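Local atomic coordinates of glycerol dehydratase (Clostridium butyricum, PDB entry 1R9D), a protein that catalyses the B12-independent dehydration of glycerol, probably by way of a glycyl radical, as a member of the pyruvate formate-lyase-like family. Residues F288-Y293 with K352-K357; L266-H271 with I316-I321; G419-D424 with A541-S546. One frame throughout, in Å; residues are numbered along the deposited sequence.

Contact 1. Residues F288-Y293 with K352-K357; sequences FDQYMY and KDATNK
Tyr-293 and Asn-356 form the tight part of this contact. The Asn-356 amide stacks on the tyrosine ring, with the two planes 12° apart. Its CB sits over the middle of that face, 3.8 Å from the ring centroid, in a CH-pi contact. ND2 reaches past the ring root, 3.4 Å from Tyr-293 CB, and donates to Asp-289 O at 3.0 Å. It meets that carbonyl from above its plane. CG between the backbone N and the carbonyl carbon (chi1 63°) puts the amide over the ring.

Asn-356 is also the N-cap of helix 357-369, and its OD1 makes a weak hydrogen bond to Val-358 N. This helix is the connection in a beta-alpha-beta crossover between parallel strands 341-344 and 375-380. The contact joins the start of the crossover helix to helix 288-298. Beside the stack, Gln-290 NE2 donates to Ala-354 O at 2.9 Å in a nearly straight bond (168°). Asp-289 OD2 binds Ser-359 OG and Gly-345 N, and also takes a weak hydrogen bond from Gln-290 NE2.

The solvent side is looser. One water links Gln-290 OE1 to Asn-356 ND2, accepting from the latter at 2.9 Å. A second water accepts from Lys-357 N at 3.0 Å and is only weakly bound to Tyr-293 OH. Lys-357 CB touches Tyr-293 CE1 at 4.0 Å, and the rest of the chain runs off from the tyrosine.

Contact 2. Residues L266-H271 with I316-I321; sequences LFWFIH and IKLNDI
Trp-268 lays one face of its indole against Lys-317. The CH-pi contact is close: Lys-317 CB stands 3.5 Å from the centroid of the six-membered ring, 4° off its normal. The lysine chain, bent at chi2 and chi3, crosses the indole at about a right angle and brings CE to 3.6 Å from Trp-268 NE1. Nearest of all, Trp-268 CH2 packs 3.2 Å from Lys-317 O.

Apolar contacts line the indole edge. Leu-318 CD2 meets it in plane, 3.8 Å from Trp-268 CZ3. The same methyl packs against the imidazole by van der Waals contact, with Leu-318 CD2 3.6 Å from His-271 NE2. Ile-321 CD1 touches Trp-268 CH2 at 3.7 Å and comes to the edge of the imidazole.

No hydrogen bond joins the two segments directly. The polar ends of Trp-268, His-271 and Lys-317 have partners outside them. Trp-268 NE1 bonds to Gly-74 O, and Tyr-169 holds His-271 ND1. Lys-317 NZ forms a salt bridge with Glu-70 and a weak one, 3.4 Å long, with Asp-320 OD1.

In this pyruvate formate lyase-like region, helix 260-277 thus packs, fully buried, on residues 317 to 321, which carry on from helix 304-317. Gln-340, just before strand 341-344, bridges them by bonding His-271 NE2 and Leu-318 O.

Contact 3. Residues G419-D424 with A541-S546; sequences GLTLED and AEYNFS
Tyr-543 leaves its strand toward Leu-420, and its ring is sandwiched. At CB, the side chain turns so that CG is anti to the carbonyl carbon (chi1 -60°). This sends the ring across to the 419-424 turn. Further out, CD2 lies 4.0 Å from Leu-420 CD1. CE2 comes to 3.7 Å from Gly-419 O. On the other edge, CE1 is 3.4 Å from Asp-424 OD2. CZ has Leu-420 CG 3.8 Å away, and this carbon stands over the ring centre in a CH-pi contact. Glu-542 CG covers the opposite face. Leu-420 CD1 also reaches the edge of the Phe-545 ring.

At the tip, Tyr-543 OH donates to Asp-424 OD2 at 2.6 Å; OD2 accepts with its anti lone pair. The carboxylate stands at 90° to the ring. Tyr-543 OH also takes a weak hydrogen bond from Thr-421 N, 3.4 Å long.

In the turn itself, Gly-419 ends helix 408-417 in a Schellman motif. Thr-421 is the N-cap of helix 422-426, its OG1 accepting from Asp-424 N at 3.0 Å. The tyrosine thus ties a helix-to-helix turn to strand 543-551, which pairs there with strand 442-443.

Asp-424 OD1 forms a salt bridge with Lys-441. The phenol proton, this lysine and the nearby helix start would probably favour a charged Asp-424, partly offset by Glu-542, whose OE2 is 6.1 Å from Asp-424 OD2.

Contacts 1 and 2 touch, although their centres are 20 Å apart. Phe-267 joins them: its ring meets Phe-288 edge-to-face, and its CE1 lies 3.4 Å from Tyr-291 OH. Along the chain the order is 266-271, 288-293, 316-321, 352-357, so the segments of these contacts alternate. Contact 3 stands apart. Its nearest atoms are about 10 Å from contact 1 and about 16 Å from contact 2. A bound glycerol lies about 13 Å from the side chain of His-271, and the side chain of Phe-545 is likewise about 13 Å from one, too far for these side chains to touch the ligand. Contact 1 is near the surface, while the other two are buried.

Contact 1. Residues F288-Y293 with K352-K357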
loop_
_atom_site.group_PDB
_atom_site.type_symbol
_atom_site.label_atom_id
_atom_site.label_comp_id
_atom_site.label_asym_id
_atom_site.label_seq_id
_atom_site.Cartn_x
_atom_site.Cartn_y
_atom_site.Cartn_z
ATOM N N PHE A 288 -30.594 -19.666 -2.383
ATOM C CA PHE A 288 -31.539 -19.011 -3.284
ATOM C C PHE A 288 -32.989 -19.167 -2.814
ATOM O O PHE A 288 -33.767 -18.210 -2.839
ATOM C CB PHE A 288 -31.375 -19.624 -4.679
ATOM C CG PHE A 288 -32.167 -18.941 -5.761
ATOM C CD1 PHE A 288 -31.689 -17.783 -6.371
ATOM C CD2 PHE A 288 -33.358 -19.500 -6.221
ATOM C CE1 PHE A 288 -32.388 -17.195 -7.434
ATOM C CE2 PHE A 288 -34.062 -18.921 -7.279
ATOM C CZ PHE A 288 -33.573 -17.769 -7.887
ATOM N N ASP A 289 -33.348 -20.369 -2.378
ATOM C CA ASP A 289 -34.709 -20.625 -1.929
ATOM C C ASP A 289 -35.097 -19.820 -0.694
ATOM O O ASP A 289 -36.269 -19.497 -0.501
ATOM C CB ASP A 289 -34.916 -22.130 -1.684
ATOM C CG ASP A 289 -34.103 -22.667 -0.509
ATOM O OD1 ASP A 289 -33.024 -22.112 -0.206
ATOM O OD2 ASP A 289 -34.542 -23.669 0.094
ATOM N N GLN A 290 -34.119 -19.472 0.131
ATOM C CA GLN A 290 -34.409 -18.711 1.336
ATOM C C GLN A 290 -34.629 -17.217 1.098
ATOM O O GLN A 290 -35.542 -16.633 1.685
ATOM C CB GLN A 290 -33.297 -18.924 2.362
ATOM C CG GLN A 290 -33.127 -20.392 2.755
ATOM C CD GLN A 290 -34.415 -21.006 3.283
ATOM O OE1 GLN A 290 -35.025 -20.481 4.212
ATOM N NE2 GLN A 290 -34.833 -22.124 2.690
ATOM N N TYR A 291 -33.816 -16.588 0.256
ATOM C CA TYR A 291 -34.015 -15.159 0.016
ATOM C C TYR A 291 -34.969 -14.837 -1.132
ATOM O O TYR A 291 -35.440 -13.708 -1.249
ATOM C CB TYR A 291 -32.670 -14.423 -0.167
ATOM C CG TYR A 291 -31.731 -14.940 -1.239
ATOM C CD1 TYR A 291 -31.983 -14.718 -2.594
ATOM C CD2 TYR A 291 -30.561 -15.621 -0.893
ATOM C CE1 TYR A 291 -31.091 -15.159 -3.579
ATOM C CE2 TYR A 291 -29.665 -16.069 -1.868
ATOM C CZ TYR A 291 -29.935 -15.836 -3.206
ATOM O OH TYR A 291 -29.058 -16.288 -4.167
ATOM N N MET A 292 -35.276 -15.822 -1.970
ATOM C CA MET A 292 -36.195 -15.578 -3.082
ATOM C C MET A 292 -37.640 -15.919 -2.733
ATOM O O MET A 292 -38.570 -15.348 -3.306
ATOM C CB MET A 292 -35.785 -16.379 -4.321
ATOM C CG MET A 292 -34.478 -15.946 -4.966
ATOM S SD MET A 292 -34.469 -14.209 -5.495
ATOM C CE MET A 292 -35.353 -14.313 -7.077
ATOM N N TYR A 293 -37.834 -16.833 -1.787
ATOM C CA TYR A 293 -39.183 -17.248 -1.407
ATOM C C TYR A 293 -40.112 -16.112 -0.965
ATOM O O TYR A 293 -41.280 -16.073 -1.362
ATOM C CB TYR A 293 -39.128 -18.321 -0.313
ATOM C CG TYR A 293 -40.499 -18.764 0.149
ATOM C CD1 TYR A 293 -41.346 -19.474 -0.701
ATOM C CD2 TYR A 293 -40.965 -18.434 1.418
ATOM C CE1 TYR A 293 -42.628 -19.840 -0.296
ATOM C CE2 TYR A 293 -42.243 -18.792 1.832
ATOM C CZ TYR A 293 -43.069 -19.494 0.971
ATOM O OH TYR A 293 -44.341 -19.830 1.377
ATOM N N LYS A 352 -35.045 -24.917 12.824
ATOM C CA LYS A 352 -36.289 -25.492 12.312
ATOM C C LYS A 352 -36.140 -25.695 10.805
ATOM O O LYS A 352 -35.359 -24.998 10.158
ATOM C CB LYS A 352 -37.478 -24.565 12.575
ATOM C CG LYS A 352 -37.754 -24.264 14.036
ATOM C CD LYS A 352 -39.148 -23.672 14.190
ATOM C CE LYS A 352 -39.394 -23.155 15.597
ATOM N NZ LYS A 352 -38.552 -21.961 15.883
ATOM N N ASP A 353 -36.894 -26.632 10.241
ATOM C CA ASP A 353 -36.788 -26.887 8.810
ATOM C C ASP A 353 -37.158 -25.650 8.002
ATOM O O ASP A 353 -38.078 -24.922 8.363
ATOM C CB ASP A 353 -37.680 -28.048 8.388
ATOM C CG ASP A 353 -37.345 -28.542 7.004
ATOM O OD1 ASP A 353 -36.223 -29.064 6.818
ATOM O OD2 ASP A 353 -38.190 -28.394 6.098
ATOM N N ALA A 354 -36.452 -25.432 6.898
ATOM C CA ALA A 354 -36.696 -24.262 6.057
ATOM C C ALA A 354 -37.126 -24.567 4.623
ATOM O O ALA A 354 -37.038 -23.700 3.755
ATOM C CB ALA A 354 -35.452 -23.379 6.040
ATOM N N THR A 355 -37.587 -25.787 4.368
ATOM C CA THR A 355 -38.033 -26.153 3.023
ATOM C C THR A 355 -39.216 -25.271 2.614
ATOM O O THR A 355 -40.105 -25.009 3.425
ATOM C CB THR A 355 -38.516 -27.621 2.963
ATOM O OG1 THR A 355 -37.541 -28.481 3.564
ATOM C CG2 THR A 355 -38.719 -28.052 1.518
ATOM N N ASN A 356 -39.223 -24.808 1.366
ATOM C CA ASN A 356 -40.331 -23.993 0.875
ATOM C C ASN A 356 -40.613 -24.248 -0.605
ATOM O O ASN A 356 -39.926 -25.041 -1.253
ATOM C CB ASN A 356 -40.094 -22.492 1.138
ATOM C CG ASN A 356 -38.884 -21.935 0.408
ATOM O OD1 ASN A 356 -38.716 -22.136 -0.794
ATOM N ND2 ASN A 356 -38.045 -21.204 1.135
ATOM N N LYS A 357 -41.634 -23.580 -1.135
ATOM C CA LYS A 357 -42.024 -23.759 -2.529
ATOM C C LYS A 357 -40.880 -23.572 -3.526
ATOM O O LYS A 357 -40.752 -24.349 -4.474
ATOM C CB LYS A 357 -43.168 -22.803 -2.876
ATOM C CG LYS A 357 -43.716 -22.976 -4.285
ATOM C CD LYS A 357 -44.411 -24.316 -4.449
ATOM C CE LYS A 357 -45.042 -24.445 -5.827
ATOM N NZ LYS A 357 -45.766 -25.736 -5.981
HETATM O O HOH W 1 -38.056 -20.234 3.906
HETATM O O HOH W 2 -43.681 -23.034 0.964
#

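Contact 2. Residues L266-H271 with I316-I321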
loop_
_atom_site.group_PDB
_atom_site.type_symbol
_atom_site.label_atom_id
_atom_site.label_comp_id
_atom_site.label_asym_id
_atom_site.label_seq_id
_atom_site.Cartn_x
_atom_site.Cartn_y
_atom_site.Cartn_z
ATOM N N LEU A 266 -33.311 -8.428 -10.674
ATOM C CA LEU A 266 -32.316 -7.732 -9.863
ATOM C C LEU A 266 -31.254 -8.727 -9.387
ATOM O O LEU A 266 -30.063 -8.405 -9.324
ATOM C CB LEU A 266 -32.989 -7.041 -8.669
ATOM C CG LEU A 266 -32.076 -6.250 -7.720
ATOM C CD1 LEU A 266 -31.152 -5.333 -8.507
ATOM C CD2 LEU A 266 -32.933 -5.451 -6.754
ATOM N N PHE A 267 -31.690 -9.941 -9.062
ATOM C CA PHE A 267 -30.757 -10.978 -8.634
ATOM C C PHE A 267 -29.705 -11.167 -9.721
ATOM O O PHE A 267 -28.507 -11.150 -9.448
ATOM C CB PHE A 267 -31.477 -12.312 -8.417
ATOM C CG PHE A 267 -30.551 -13.493 -8.388
ATOM C CD1 PHE A 267 -29.802 -13.781 -7.251
ATOM C CD2 PHE A 267 -30.381 -14.283 -9.524
ATOM C CE1 PHE A 267 -28.893 -14.838 -7.250
ATOM C CE2 PHE A 267 -29.477 -15.337 -9.532
ATOM C CZ PHE A 267 -28.729 -15.613 -8.387
ATOM N N TRP A 268 -30.153 -11.352 -10.960
ATOM C CA TRP A 268 -29.217 -11.564 -12.052
ATOM C C TRP A 268 -28.270 -10.390 -12.281
ATOM O O TRP A 268 -27.099 -10.601 -12.581
ATOM C CB TRP A 268 -29.947 -11.910 -13.359
ATOM C CG TRP A 268 -28.979 -12.175 -14.466
ATOM C CD1 TRP A 268 -28.752 -11.394 -15.567
ATOM C CD2 TRP A 268 -28.015 -13.233 -14.520
ATOM N NE1 TRP A 268 -27.702 -11.897 -16.295
ATOM C CE2 TRP A 268 -27.230 -13.025 -15.674
ATOM C CE3 TRP A 268 -27.734 -14.336 -13.698
ATOM C CZ2 TRP A 268 -26.177 -13.880 -16.032
ATOM C CZ3 TRP A 268 -26.687 -15.186 -14.054
ATOM C CH2 TRP A 268 -25.922 -14.951 -15.210
ATOM N N PHE A 269 -28.756 -9.158 -12.149
ATOM C CA PHE A 269 -27.872 -8.011 -12.346
ATOM C C PHE A 269 -26.786 -7.994 -11.272
ATOM O O PHE A 269 -25.631 -7.695 -11.556
ATOM C CB PHE A 269 -28.652 -6.689 -12.323
ATOM C CG PHE A 269 -29.283 -6.335 -13.644
ATOM C CD1 PHE A 269 -28.523 -6.325 -14.813
ATOM C CD2 PHE A 269 -30.631 -6.003 -13.717
ATOM C CE1 PHE A 269 -29.099 -5.989 -16.042
ATOM C CE2 PHE A 269 -31.216 -5.665 -14.941
ATOM C CZ PHE A 269 -30.449 -5.659 -16.103
ATOM N N ILE A 270 -27.156 -8.305 -10.035
ATOM C CA ILE A 270 -26.165 -8.343 -8.961
ATOM C C ILE A 270 -25.105 -9.384 -9.328
ATOM O O ILE A 270 -23.904 -9.100 -9.339
ATOM C CB ILE A 270 -26.800 -8.762 -7.616
ATOM C CG1 ILE A 270 -27.777 -7.692 -7.135
ATOM C CG2 ILE A 270 -25.712 -8.990 -6.577
ATOM C CD1 ILE A 270 -28.645 -8.143 -5.981
ATOM N N HIS A 271 -25.567 -10.591 -9.638
ATOM C CA HIS A 271 -24.678 -11.695 -9.995
ATOM C C HIS A 271 -23.821 -11.368 -11.213
ATOM O O HIS A 271 -22.608 -11.581 -11.215
ATOM C CB HIS A 271 -25.501 -12.957 -10.267
ATOM C CG HIS A 271 -24.685 -14.211 -10.325
ATOM N ND1 HIS A 271 -24.281 -14.890 -9.193
ATOM C CD2 HIS A 271 -24.180 -14.900 -11.377
ATOM C CE1 HIS A 271 -23.563 -15.942 -9.546
ATOM N NE2 HIS A 271 -23.487 -15.971 -10.866
ATOM N N ILE A 316 -30.761 -20.800 -17.104
ATOM C CA ILE A 316 -30.087 -20.657 -18.385
ATOM C C ILE A 316 -29.030 -19.545 -18.367
ATOM O O ILE A 316 -27.938 -19.719 -18.910
ATOM C CB ILE A 316 -31.110 -20.407 -19.523
ATOM C CG1 ILE A 316 -32.001 -21.646 -19.679
ATOM C CG2 ILE A 316 -30.383 -20.102 -20.821
ATOM C CD1 ILE A 316 -33.101 -21.513 -20.716
ATOM N N LYS A 317 -29.347 -18.413 -17.742
ATOM C CA LYS A 317 -28.397 -17.301 -17.667
ATOM C C LYS A 317 -27.115 -17.722 -16.944
ATOM O O LYS A 317 -26.019 -17.314 -17.319
ATOM C CB LYS A 317 -29.016 -16.097 -16.943
ATOM C CG LYS A 317 -30.190 -15.441 -17.675
ATOM C CD LYS A 317 -29.807 -15.008 -19.083
ATOM C CE LYS A 317 -28.663 -14.012 -19.091
ATOM N NZ LYS A 317 -28.214 -13.687 -20.485
ATOM N N LEU A 318 -27.253 -18.542 -15.907
ATOM C CA LEU A 318 -26.083 -19.000 -15.160
ATOM C C LEU A 318 -25.152 -19.844 -16.035
ATOM O O LEU A 318 -23.997 -20.078 -15.684
ATOM C CB LEU A 318 -26.530 -19.794 -13.924
ATOM C CG LEU A 318 -27.161 -18.969 -12.795
ATOM C CD1 LEU A 318 -28.004 -19.860 -11.909
ATOM C CD2 LEU A 318 -26.069 -18.270 -11.997
ATOM N N ASN A 319 -25.656 -20.299 -17.181
ATOM C CA ASN A 319 -24.861 -21.102 -18.107
ATOM C C ASN A 319 -24.257 -20.221 -19.202
ATOM O O ASN A 319 -23.484 -20.688 -20.041
ATOM C CB ASN A 319 -25.736 -22.183 -18.751
ATOM C CG ASN A 319 -25.982 -23.365 -17.831
ATOM O OD1 ASN A 319 -25.148 -24.262 -17.723
ATOM N ND2 ASN A 319 -27.121 -23.363 -17.158
ATOM N N ASP A 320 -24.603 -18.941 -19.179
ATOM C CA ASP A 320 -24.113 -18.008 -20.189
ATOM C C ASP A 320 -22.703 -17.510 -19.884
ATOM O O ASP A 320 -21.951 -17.149 -20.790
ATOM C CB ASP A 320 -25.061 -16.815 -20.294
ATOM C CG ASP A 320 -24.900 -16.062 -21.596
ATOM O OD1 ASP A 320 -25.293 -14.873 -21.655
ATOM O OD2 ASP A 320 -24.388 -16.666 -22.563
ATOM N N ILE A 321 -22.346 -17.496 -18.604
ATOM C CA ILE A 321 -21.032 -17.032 -18.180
ATOM C C ILE A 321 -19.945 -18.081 -18.410
ATOM O O ILE A 321 -20.159 -19.267 -18.166
ATOM C CB ILE A 321 -21.059 -16.647 -16.680
ATOM C CG1 ILE A 321 -22.142 -15.586 -16.451
ATOM C CG2 ILE A 321 -19.690 -16.139 -16.235
ATOM C CD1 ILE A 321 -22.274 -15.119 -15.013
#

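Contact 3. Residues G419-D424 with A541-S546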
loop_
_atom_site.group_PDB
_atom_site.type_symbol
_atom_site.label_atom_id
_atom_site.label_comp_id
_atom_site.label_asym_id
_atom_site.label_seq_id
_atom_site.Cartn_x
_atom_site.Cartn_y
_atom_site.Cartn_z
ATOM N N GLY A 419 -15.193 -20.705 14.550
ATOM C CA GLY A 419 -15.472 -19.332 14.944
ATOM C C GLY A 419 -16.825 -18.722 14.618
ATOM O O GLY A 419 -17.131 -17.624 15.092
ATOM N N LEU A 420 -17.638 -19.396 13.809
ATOM C CA LEU A 420 -18.955 -18.862 13.478
ATOM C C LEU A 420 -19.904 -19.040 14.655
ATOM O O LEU A 420 -19.747 -19.967 15.448
ATOM C CB LEU A 420 -19.552 -19.575 12.259
ATOM C CG LEU A 420 -19.088 -19.113 10.874
ATOM C CD1 LEU A 420 -17.636 -19.486 10.666
ATOM C CD2 LEU A 420 -19.969 -19.749 9.799
ATOM N N THR A 421 -20.878 -18.146 14.780
ATOM C CA THR A 421 -21.865 -18.282 15.848
ATOM C C THR A 421 -22.750 -19.438 15.406
ATOM O O THR A 421 -22.726 -19.813 14.234
ATOM C CB THR A 421 -22.750 -17.031 15.968
ATOM O OG1 THR A 421 -23.447 -16.827 14.733
ATOM C CG2 THR A 421 -21.909 -15.811 16.280
ATOM N N LEU A 422 -23.529 -20.006 16.324
ATOM C CA LEU A 422 -24.416 -21.106 15.960
ATOM C C LEU A 422 -25.460 -20.618 14.951
ATOM O O LEU A 422 -25.814 -21.334 14.012
ATOM C CB LEU A 422 -25.115 -21.664 17.205
ATOM C CG LEU A 422 -26.125 -22.799 17.003
ATOM C CD1 LEU A 422 -25.446 -23.997 16.348
ATOM C CD2 LEU A 422 -26.714 -23.192 18.361
ATOM N N GLU A 423 -25.942 -19.392 15.141
ATOM C CA GLU A 423 -26.938 -18.824 14.237
ATOM C C GLU A 423 -26.380 -18.724 12.816
ATOM O O GLU A 423 -27.039 -19.122 11.853
ATOM C CB GLU A 423 -27.365 -17.434 14.719
ATOM C CG GLU A 423 -28.737 -17.006 14.217
ATOM C CD GLU A 423 -29.029 -15.525 14.435
ATOM O OE1 GLU A 423 -28.651 -14.986 15.500
ATOM O OE2 GLU A 423 -29.653 -14.906 13.540
ATOM N N ASP A 424 -25.166 -18.192 12.687
ATOM C CA ASP A 424 -24.535 -18.051 11.376
ATOM C C ASP A 424 -24.227 -19.410 10.747
ATOM O O ASP A 424 -24.439 -19.606 9.555
ATOM C CB ASP A 424 -23.244 -17.227 11.476
ATOM C CG ASP A 424 -23.504 -15.728 11.570
ATOM O OD1 ASP A 424 -24.628 -15.290 11.248
ATOM O OD2 ASP A 424 -22.573 -14.983 11.947
ATOM N N ALA A 541 -14.316 -8.441 5.914
ATOM C CA ALA A 541 -15.312 -9.456 6.242
ATOM C C ALA A 541 -15.325 -9.829 7.723
ATOM O O ALA A 541 -14.308 -9.739 8.407
ATOM C CB ALA A 541 -15.079 -10.714 5.397
ATOM N N GLU A 542 -16.493 -10.236 8.208
ATOM C CA GLU A 542 -16.652 -10.666 9.599
ATOM C C GLU A 542 -15.836 -11.942 9.817
ATOM O O GLU A 542 -15.179 -12.107 10.849
ATOM C CB GLU A 542 -18.133 -10.949 9.887
ATOM C CG GLU A 542 -18.429 -11.685 11.206
ATOM C CD GLU A 542 -18.021 -10.900 12.446
ATOM O OE1 GLU A 542 -17.980 -9.652 12.377
ATOM O OE2 GLU A 542 -17.761 -11.537 13.497
ATOM N N TYR A 543 -15.882 -12.836 8.832
ATOM C CA TYR A 543 -15.164 -14.108 8.891
ATOM C C TYR A 543 -14.111 -14.177 7.783
ATOM O O TYR A 543 -14.399 -13.858 6.633
ATOM C CB TYR A 543 -16.151 -15.275 8.728
ATOM C CG TYR A 543 -17.228 -15.333 9.792
ATOM C CD1 TYR A 543 -18.577 -15.175 9.465
ATOM C CD2 TYR A 543 -16.896 -15.544 11.126
ATOM C CE1 TYR A 543 -19.576 -15.231 10.451
ATOM C CE2 TYR A 543 -17.879 -15.597 12.117
ATOM C CZ TYR A 543 -19.212 -15.442 11.777
ATOM O OH TYR A 543 -20.173 -15.502 12.768
ATOM N N ASN A 544 -12.894 -14.590 8.134
ATOM C CA ASN A 544 -11.807 -14.700 7.158
ATOM C C ASN A 544 -11.100 -16.049 7.232
ATOM O O ASN A 544 -10.752 -16.520 8.318
ATOM C CB ASN A 544 -10.777 -13.595 7.377
ATOM C CG ASN A 544 -11.259 -12.248 6.892
ATOM O OD1 ASN A 544 -11.186 -11.943 5.703
ATOM N ND2 ASN A 544 -11.765 -11.436 7.811
ATOM N N PHE A 545 -10.875 -16.658 6.071
ATOM C CA PHE A 545 -10.198 -17.951 5.999
ATOM C C PHE A 545 -9.387 -18.038 4.716
ATOM O O PHE A 545 -9.416 -17.130 3.887
ATOM C CB PHE A 545 -11.204 -19.113 5.977
ATOM C CG PHE A 545 -12.145 -19.143 7.148
ATOM C CD1 PHE A 545 -13.466 -18.741 7.001
ATOM C CD2 PHE A 545 -11.707 -19.565 8.403
ATOM C CE1 PHE A 545 -14.344 -18.752 8.083
ATOM C CE2 PHE A 545 -12.578 -19.579 9.493
ATOM C CZ PHE A 545 -13.896 -19.173 9.334
ATOM N N SER A 546 -8.652 -19.139 4.586
ATOM C CA SER A 546 -7.872 -19.467 3.389
ATOM C C SER A 546 -7.995 -20.991 3.305
ATOM O O SER A 546 -7.822 -21.677 4.312
ATOM C CB SER A 546 -6.414 -19.041 3.531
ATOM O OG SER A 546 -6.286 -17.634 3.385
#